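Long-range contacts in DnaJ homolog subfamily C member 3 (Mus musculus, PDB 3IEG), which acts in the unfolded protein response, binding misfolded proteins through its TPR repeats, stimulating the HSPA8 ATPase and restraining the GCN2 kinase: residues A241-I245 and R277-C281; S283-V289 and E314-E319. The contacts are given in a common frame with arbitrary orientation. Numbering follows the deposited sequence.

Contact 1: residues A241-I245 and R277-C281; sequences AEELI and RICHC
Two right-handed helical segments, both continuing beyond their ends, run side by side in the same sense, 22° apart (signed crossing angle +22°), with their axes 11.6 Å apart at closest approach. The register sets the E242 CA 8.7 Å from the R277 CA and the I245 CA 7.2 Å from the C281 CA. R277 folds compactly, with chi1, chi2 and chi3 all m, and E242 bends to meet it (m, m, chi3 144°). The result is a two-pronged salt bridge: R277 NE donates to E242 OE1 at 2.7 Å and R277 NH2 to E242 OE2 at 2.9 Å. E242 OE1 is also hydrogen-bonded to Y257 OH of helix 250-263. One turn on, I245 (chi1 104°, chi2 98°, both off the wells) places CG1 3.4 Å from R277 NH2, CD1 3.5 Å from H280 NE2 at the imidazole edge, and CG2 4.1 Å from C281 SG. H280 has chi1 t and chi2 69°, its ND1 hydrogen-bonded to D311 OD2; C281 has chi1 m. The C-terminal part of helix 222-246 and helix 268-284 supply the A helices of TPR 7 and TPR 8, and this near-parallel A-to-A' apposition is characteristic of consecutive repeats in a TPR superhelix.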
loop_
_atom_site.group_PDB
_atom_site.type_symbol
_atom_site.label_atom_id
_atom_site.label_comp_id
_atom_site.label_asym_id
_atom_site.label_seq_id
_atom_site.Cartn_x
_atom_site.Cartn_y
_atom_site.Cartn_z
ATOM N N ALA A 241 24.620 10.067 8.688
ATOM C CA ALA A 241 25.694 9.351 8.017
ATOM C C ALA A 241 25.856 9.797 6.573
ATOM O O ALA A 241 26.965 10.085 6.133
ATOM C CB ALA A 241 25.451 7.866 8.079
ATOM N N GLU A 242 24.744 9.861 5.844
ATOM C CA GLU A 242 24.740 10.308 4.452
ATOM C C GLU A 242 25.149 11.773 4.321
ATOM O O GLU A 242 25.767 12.183 3.341
ATOM C CB GLU A 242 23.377 10.043 3.807
ATOM C CG GLU A 242 23.123 8.547 3.544
ATOM C CD GLU A 242 24.254 7.906 2.750
ATOM O OE1 GLU A 242 24.593 6.733 3.005
ATOM O OE2 GLU A 242 24.816 8.596 1.873
ATOM N N GLU A 243 24.821 12.555 5.334
ATOM C CA GLU A 243 25.278 13.924 5.388
ATOM C C GLU A 243 26.801 13.977 5.612
ATOM O O GLU A 243 27.518 14.740 4.960
ATOM C CB GLU A 243 24.520 14.662 6.472
ATOM C CG GLU A 243 24.964 16.078 6.671
ATOM C CD GLU A 243 23.875 16.924 7.265
ATOM O OE1 GLU A 243 24.206 18.002 7.832
ATOM O OE2 GLU A 243 22.695 16.495 7.151
ATOM N N LEU A 244 27.294 13.142 6.514
ATOM C CA LEU A 244 28.722 13.060 6.722
ATOM C C LEU A 244 29.466 12.604 5.458
ATOM O O LEU A 244 30.498 13.196 5.131
ATOM C CB LEU A 244 29.062 12.203 7.947
ATOM C CG LEU A 244 28.508 12.761 9.265
ATOM C CD1 LEU A 244 28.427 11.675 10.341
ATOM C CD2 LEU A 244 29.281 13.990 9.759
ATOM N N ILE A 245 28.955 11.597 4.734
ATOM C CA ILE A 245 29.694 11.140 3.546
ATOM C C ILE A 245 29.683 12.219 2.458
ATOM O O ILE A 245 30.611 12.299 1.659
ATOM C CB ILE A 245 29.334 9.690 2.962
ATOM C CG1 ILE A 245 28.498 9.777 1.697
ATOM C CG2 ILE A 245 28.750 8.695 3.976
ATOM C CD1 ILE A 245 29.321 9.626 0.460
ATOM N N ARG A 277 27.816 1.068 2.790
ATOM C CA ARG A 277 28.232 2.461 2.940
ATOM C C ARG A 277 29.574 2.580 3.687
ATOM O O ARG A 277 30.380 3.464 3.388
ATOM C CB ARG A 277 27.132 3.316 3.605
ATOM C CG ARG A 277 25.801 3.414 2.839
ATOM C CD ARG A 277 25.988 3.874 1.393
ATOM N NE ARG A 277 26.088 5.330 1.252
ATOM C CZ ARG A 277 26.742 5.952 0.272
ATOM N NH1 ARG A 277 27.395 5.259 -0.653
ATOM N NH2 ARG A 277 26.768 7.273 0.222
ATOM N N ILE A 278 29.823 1.679 4.634
ATOM C CA ILE A 278 31.105 1.664 5.324
ATOM C C ILE A 278 32.207 1.273 4.336
ATOM O O ILE A 278 33.277 1.888 4.311
ATOM C CB ILE A 278 31.088 0.774 6.592
ATOM C CG1 ILE A 278 30.332 1.501 7.721
ATOM C CG2 ILE A 278 32.523 0.417 7.038
ATOM C CD1 ILE A 278 29.919 0.621 8.900
ATOM N N CYS A 279 31.918 0.278 3.503
ATOM C CA CYS A 279 32.788 -0.086 2.392
ATOM C C CYS A 279 33.138 1.139 1.543
ATOM O O CYS A 279 34.294 1.333 1.166
ATOM C CB CYS A 279 32.122 -1.185 1.565
ATOM S SG CYS A 279 32.601 -1.261 -0.161
ATOM N N HIS A 280 32.134 1.976 1.281
ATOM C CA HIS A 280 32.312 3.241 0.571
ATOM C C HIS A 280 33.213 4.192 1.353
ATOM O O HIS A 280 34.116 4.790 0.783
ATOM C CB HIS A 280 30.950 3.886 0.294
ATOM C CG HIS A 280 31.017 5.111 -0.566
ATOM N ND1 HIS A 280 31.352 5.067 -1.903
ATOM C CD2 HIS A 280 30.774 6.415 -0.283
ATOM C CE1 HIS A 280 31.318 6.289 -2.405
ATOM N NE2 HIS A 280 30.970 7.126 -1.443
ATOM N N CYS A 281 32.973 4.315 2.657
ATOM C CA CYS A 281 33.763 5.201 3.515
ATOM C C CYS A 281 35.253 4.909 3.503
ATOM O O CYS A 281 36.050 5.794 3.220
ATOM C CB CYS A 281 33.248 5.189 4.944
ATOM S SG CYS A 281 31.867 6.281 5.137
#

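Contact 2: residues S283-V289 and E314-E319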
loop_
_atom_site.group_PDB
_atom_site.type_symbol
_atom_site.label_atom_id
_atom_site.label_comp_id
_atom_site.label_asym_id
_atom_site.label_seq_id
_atom_site.Cartn_x
_atom_site.Cartn_y
_atom_site.Cartn_z
ATOM N N SER A 283 36.977 3.121 1.318
ATOM C CA SER A 283 37.460 3.350 -0.044
ATOM C C SER A 283 37.813 4.816 -0.313
ATOM O O SER A 283 38.925 5.123 -0.728
ATOM C CB SER A 283 36.433 2.850 -1.065
ATOM O OG SER A 283 36.938 2.925 -2.391
ATOM N N LYS A 284 36.860 5.711 -0.070
ATOM C CA LYS A 284 37.025 7.138 -0.346
ATOM C C LYS A 284 37.992 7.843 0.614
ATOM O O LYS A 284 38.566 8.881 0.276
ATOM C CB LYS A 284 35.666 7.848 -0.334
ATOM C CG LYS A 284 34.752 7.528 -1.504
ATOM C CD LYS A 284 35.273 8.088 -2.839
ATOM C CE LYS A 284 34.249 7.852 -3.964
ATOM N NZ LYS A 284 34.868 7.593 -5.306
ATOM N N ASP A 285 38.162 7.285 1.805
ATOM C CA ASP A 285 39.118 7.805 2.779
ATOM C C ASP A 285 40.514 7.263 2.460
ATOM O O ASP A 285 41.443 7.385 3.261
ATOM C CB ASP A 285 38.696 7.396 4.195
ATOM C CG ASP A 285 39.250 8.318 5.269
ATOM O OD1 ASP A 285 39.507 9.511 4.974
ATOM O OD2 ASP A 285 39.416 7.845 6.419
ATOM N N GLU A 286 40.643 6.674 1.271
ATOM C CA GLU A 286 41.856 5.997 0.826
ATOM C C GLU A 286 42.515 5.160 1.923
ATOM O O GLU A 286 43.672 5.388 2.281
ATOM C CB GLU A 286 42.838 6.993 0.219
ATOM C CG GLU A 286 42.365 7.567 -1.104
ATOM C CD GLU A 286 43.299 8.637 -1.656
ATOM O OE1 GLU A 286 44.116 9.194 -0.883
ATOM O OE2 GLU A 286 43.197 8.929 -2.868
ATOM N N LYS A 287 41.757 4.199 2.451
ATOM C CA LYS A 287 42.267 3.229 3.416
ATOM C C LYS A 287 42.051 1.800 2.893
ATOM O O LYS A 287 41.178 1.075 3.365
ATOM C CB LYS A 287 41.654 3.478 4.800
ATOM C CG LYS A 287 42.257 4.712 5.462
ATOM C CD LYS A 287 41.606 5.099 6.780
ATOM C CE LYS A 287 42.453 6.180 7.478
ATOM N NZ LYS A 287 41.708 6.973 8.503
ATOM N N PRO A 288 42.872 1.393 1.911
ATOM C CA PRO A 288 42.632 0.235 1.052
ATOM C C PRO A 288 42.518 -1.118 1.742
ATOM O O PRO A 288 41.656 -1.900 1.366
ATOM C CB PRO A 288 43.835 0.245 0.111
ATOM C CG PRO A 288 44.883 1.005 0.836
ATOM C CD PRO A 288 44.141 2.061 1.576
ATOM N N VAL A 289 43.370 -1.403 2.726
ATOM C CA VAL A 289 43.345 -2.709 3.407
ATOM C C VAL A 289 41.967 -2.997 3.991
ATOM O O VAL A 289 41.391 -4.052 3.727
ATOM C CB VAL A 289 44.432 -2.839 4.523
ATOM C CG1 VAL A 289 44.371 -4.220 5.190
ATOM C CG2 VAL A 289 45.836 -2.582 3.961
ATOM N N GLU A 314 38.324 0.699 -6.723
ATOM C CA GLU A 314 39.093 1.878 -6.338
ATOM C C GLU A 314 40.158 1.573 -5.272
ATOM O O GLU A 314 41.247 2.142 -5.303
ATOM C CB GLU A 314 38.179 3.024 -5.898
ATOM C CG GLU A 314 37.789 3.984 -7.029
ATOM C CD GLU A 314 36.920 5.162 -6.552
ATOM O OE1 GLU A 314 37.272 5.790 -5.516
ATOM O OE2 GLU A 314 35.890 5.462 -7.216
ATOM N N ALA A 315 39.853 0.661 -4.353
ATOM C CA ALA A 315 40.806 0.286 -3.311
ATOM C C ALA A 315 41.955 -0.575 -3.844
ATOM O O ALA A 315 43.078 -0.470 -3.354
ATOM C CB ALA A 315 40.107 -0.409 -2.174
ATOM N N TYR A 316 41.674 -1.420 -4.837
ATOM C CA TYR A 316 42.705 -2.257 -5.467
ATOM C C TYR A 316 43.785 -1.441 -6.170
ATOM O O TYR A 316 44.954 -1.825 -6.171
ATOM C CB TYR A 316 42.094 -3.244 -6.458
ATOM C CG TYR A 316 41.543 -4.493 -5.823
ATOM C CD1 TYR A 316 40.380 -5.092 -6.314
ATOM C CD2 TYR A 316 42.175 -5.083 -4.725
ATOM C CE1 TYR A 316 39.867 -6.237 -5.737
ATOM C CE2 TYR A 316 41.660 -6.236 -4.134
ATOM C CZ TYR A 316 40.510 -6.801 -4.651
ATOM O OH TYR A 316 39.997 -7.937 -4.076
ATOM N N LEU A 317 43.371 -0.323 -6.763
ATOM C CA LEU A 317 44.260 0.583 -7.482
ATOM C C LEU A 317 45.289 1.277 -6.582
ATOM O O LEU A 317 46.438 1.471 -6.988
ATOM C CB LEU A 317 43.446 1.638 -8.247
ATOM C CG LEU A 317 42.573 1.195 -9.424
ATOM C CD1 LEU A 317 41.710 2.357 -9.906
ATOM C CD2 LEU A 317 43.425 0.655 -10.563
ATOM N N ILE A 318 44.879 1.675 -5.378
ATOM C CA ILE A 318 45.837 2.213 -4.415
ATOM C C ILE A 318 46.869 1.123 -4.142
ATOM O O ILE A 318 48.070 1.367 -4.186
ATOM C CB ILE A 318 45.157 2.730 -3.120
ATOM C CG1 ILE A 318 44.089 3.776 -3.477
ATOM C CG2 ILE A 318 46.199 3.321 -2.151
ATOM C CD1 ILE A 318 43.139 4.159 -2.340
ATOM N N GLU A 319 46.385 -0.095 -3.933
ATOM C CA GLU A 319 47.241 -1.261 -3.729
ATOM C C GLU A 319 47.971 -1.730 -4.989
ATOM O O GLU A 319 48.641 -2.766 -4.969
ATOM C CB GLU A 319 46.414 -2.418 -3.181
ATOM C CG GLU A 319 45.828 -2.180 -1.823
ATOM C CD GLU A 319 46.883 -2.077 -0.755
ATOM O OE1 GLU A 319 47.412 -0.961 -0.550
ATOM O OE2 GLU A 319 47.173 -3.113 -0.116
#
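P288 lays its ring against A315, I318 and E319. Its CB lies 4.4 Å from A315 CB and 3.6 Å from A315 O, while its CG reaches I318 CG2 at 4.0 Å and E319 OE1 at 3.5 Å. A315 carries only a methyl group, so the backbones can come close: the P288 and A315 CA atoms are 4.7 Å apart. I318 continues the apolar overlap outward, its CD1 touching the aliphatic part of E286 (CG, 3.7 Å).

The chain reaches P288 through the tight turn between the A and B helices of TPR 8. Helix 268-284 ends in a Schellman motif whose C-prime residue is E286, at positive phi (41°), with a weak hydrogen bond of 3.1 Å from E286 N to S283 O. K287 takes the N-cap position of helix 288-301, and P288 follows in the first turn, where its lack of an amide hydrogen costs no helical hydrogen bond. The A helix of TPR 9 packs against the helix pair of TPR 8, as consecutive repeats do in a TPR array; A315 also touches A291 and I292. K287 NZ forms a salt bridge with D285 OD2 at 3.2 Å; D285 also touches Y250 and T251 of helix 250-263.

One residue before A315, E314 receives the K284 side chain, which starts away from it but curls back through chi1 and chi2 both m. K284 NZ lies 3.0 Å from E314 OE1 in a salt bridge, with a weak hydrogen bond to E314 OE2, also 3.0 Å. S283 also meets E314, its OG 3.7 Å from E314 CB and hydrogen-bonded to the D311 carbonyl.

Overall arrangement
Helix 268-284, the A helix of TPR 8, takes part in both contacts, whose centres lie about 15 Å apart. Contact 1 joins its C-terminal half to TPR 7; contact 2 joins its C-terminal end, the following turn and the start of helix 288-301 to TPR 9, linking three consecutive repeats in series. D311 of helix 306-318 hydrogen-bonds through its carboxylate to H280 and through its backbone carbonyl to S283. The C279-C295 disulfide ties the helices of TPR 8 together. This chain is the TPR part of the longer protein; the contact centres lie about 30 and 42 Å from the chain's centre, in the later repeats, whereas the groove that binds misfolded proteins belongs to the first two.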